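Local atomic coordinates of hepatocyte growth factor-regulated tyrosine kinase substrate (Drosophila melanogaster, PDB entry 1DVP), a protein that binds ubiquitin and phosphatidylinositol, is essential for endosome membrane invagination and multivesicular body formation, and promotes degradation of activated tyrosine kinase receptors, potentially by sorting them into these bodies. Residues E95-H99 / E100-Q104. Residues are numbered along the deposited sequence; the frame is centred on the assembly and turned at random.
Sequences ESTPH and ENVRQ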
loop_
_atom_site.group_PDB
_atom_site.type_symbol
_atom_site.label_atom_id
_atom_site.label_comp_id
_atom_site.label_asym_id
_atom_site.label_seq_id
_atom_site.Cartn_x
_atom_site.Cartn_y
_atom_site.Cartn_z
ATOM N N GLU A 95 -34.691 -25.007 9.851
ATOM C CA GLU A 95 -36.120 -25.111 10.044
ATOM C C GLU A 95 -36.529 -25.464 11.470
ATOM O O GLU A 95 -37.632 -25.138 11.895
ATOM C CB GLU A 95 -36.675 -26.132 9.063
ATOM C CG GLU A 95 -37.963 -25.686 8.425
ATOM C CD GLU A 95 -38.095 -26.210 7.025
ATOM O OE1 GLU A 95 -37.400 -25.681 6.119
ATOM O OE2 GLU A 95 -38.885 -27.160 6.836
ATOM N N SER A 96 -35.638 -26.113 12.215
ATOM C CA SER A 96 -35.962 -26.500 13.572
ATOM C C SER A 96 -35.190 -25.809 14.694
ATOM O O SER A 96 -35.424 -26.111 15.851
ATOM C CB SER A 96 -35.830 -28.024 13.730
ATOM O OG SER A 96 -34.478 -28.439 13.699
ATOM N N THR A 97 -34.285 -24.886 14.377
ATOM C CA THR A 97 -33.530 -24.210 15.435
ATOM C C THR A 97 -34.393 -23.208 16.198
ATOM O O THR A 97 -35.148 -22.433 15.603
ATOM C CB THR A 97 -32.295 -23.437 14.878
ATOM O OG1 THR A 97 -31.527 -22.906 15.968
ATOM C CG2 THR A 97 -32.743 -22.292 13.997
ATOM N N PRO A 98 -34.285 -23.208 17.535
ATOM C CA PRO A 98 -35.053 -22.289 18.384
ATOM C C PRO A 98 -34.645 -20.830 18.192
ATOM O O PRO A 98 -35.398 -19.915 18.502
ATOM C CB PRO A 98 -34.754 -22.787 19.797
ATOM C CG PRO A 98 -33.402 -23.443 19.662
ATOM C CD PRO A 98 -33.515 -24.163 18.348
ATOM N N HIS A 99 -33.455 -20.612 17.649
ATOM C CA HIS A 99 -32.971 -19.257 17.457
ATOM C C HIS A 99 -33.123 -18.793 16.026
ATOM O O HIS A 99 -32.581 -19.404 15.088
ATOM C CB HIS A 99 -31.518 -19.187 17.871
ATOM C CG HIS A 99 -31.117 -20.259 18.832
ATOM N ND1 HIS A 99 -31.505 -20.255 20.153
ATOM C CD2 HIS A 99 -30.331 -21.352 18.669
ATOM C CE1 HIS A 99 -30.967 -21.296 20.766
ATOM N NE2 HIS A 99 -30.249 -21.977 19.888
ATOM N N GLU A 100 -33.860 -17.695 15.878
ATOM C CA GLU A 100 -34.142 -17.088 14.588
ATOM C C GLU A 100 -32.860 -16.523 13.987
ATOM O O GLU A 100 -32.650 -16.607 12.784
ATOM C CB GLU A 100 -35.169 -15.965 14.754
ATOM C CG GLU A 100 -35.578 -15.248 13.474
ATOM C CD GLU A 100 -36.382 -16.117 12.536
ATOM O OE1 GLU A 100 -36.746 -15.634 11.438
ATOM O OE2 GLU A 100 -36.657 -17.285 12.877
ATOM N N ASN A 101 -32.011 -15.942 14.835
ATOM C CA ASN A 101 -30.738 -15.368 14.381
ATOM C C ASN A 101 -29.930 -16.456 13.657
ATOM O O ASN A 101 -29.232 -16.184 12.673
ATOM C CB ASN A 101 -29.937 -14.830 15.581
ATOM C CG ASN A 101 -29.319 -15.945 16.412
ATOM O OD1 ASN A 101 -29.995 -16.922 16.751
ATOM N ND2 ASN A 101 -28.032 -15.806 16.742
ATOM N N VAL A 102 -30.043 -17.683 14.157
ATOM C CA VAL A 102 -29.355 -18.827 13.579
ATOM C C VAL A 102 -29.977 -19.196 12.232
ATOM O O VAL A 102 -29.264 -19.486 11.261
ATOM C CB VAL A 102 -29.449 -20.058 14.498
ATOM C CG1 VAL A 102 -28.705 -21.222 13.869
ATOM C CG2 VAL A 102 -28.884 -19.742 15.869
ATOM N N ARG A 103 -31.313 -19.206 12.189
ATOM C CA ARG A 103 -32.057 -19.543 10.979
ATOM C C ARG A 103 -31.824 -18.526 9.843
ATOM O O ARG A 103 -31.695 -18.912 8.666
ATOM C CB ARG A 103 -33.555 -19.641 11.296
ATOM C CG ARG A 103 -34.430 -19.519 10.064
ATOM C CD ARG A 103 -35.913 -19.660 10.414
ATOM N NE ARG A 103 -36.130 -20.827 11.259
ATOM C CZ ARG A 103 -36.327 -20.780 12.573
ATOM N NH1 ARG A 103 -36.347 -19.616 13.213
ATOM N NH2 ARG A 103 -36.481 -21.909 13.249
ATOM N N GLN A 104 -31.780 -17.244 10.208
ATOM C CA GLN A 104 -31.537 -16.165 9.255
ATOM C C GLN A 104 -30.137 -16.274 8.646
ATOM O O GLN A 104 -29.956 -16.100 7.438
ATOM C CB GLN A 104 -31.680 -14.795 9.925
ATOM C CG GLN A 104 -33.126 -14.327 10.085
ATOM C CD GLN A 104 -33.991 -14.760 8.917
ATOM O OE1 GLN A 104 -34.629 -15.795 8.980
ATOM N NE2 GLN A 104 -33.992 -13.986 7.840
#
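Arg103 sets out with CG anti to its own backbone nitrogen (chi1 161°) and bends at chi3 (-48°), which brings its guanidinium back over Thr97. Arg103 NH2 reaches Thr97 O at 2.8 Å, a weak bond because the N-H points well off the oxygen (122°), while Thr97 CG2 lies over one guanidinium face, offset toward the rim. The carboxylate of Glu100, one helical turn earlier, comes in at the guanidinium edge as a salt bridge to NH1, modelled too short for its exact length to be trusted; NE adds a weak bond to Leu94 O. With an alanine here, the Glu100 carboxylate is likely to lose its charge partner and Thr97 O the NH2 donor.

His99 is the N-cap residue, and His99 O takes the first backbone bond of helix 100-116, from Arg103 N at 3.2 Å, with a weak one from Val102 N. Its imidazole runs alongside Val102, whose CG2 meets the ring edge 3.5 Å from His99 CD2, and Pro98 CG sits over one ring face. His99 N gives Thr97 OG1 a weak, long bond.

The three-residue link 97-99 joins helix 84-96 to helix 100-116 in the all-helical VHS superhelix; Val102 packs on Ser59 and Leu63 of helix 56-72, and His99 touches Pro56 at that helix's start.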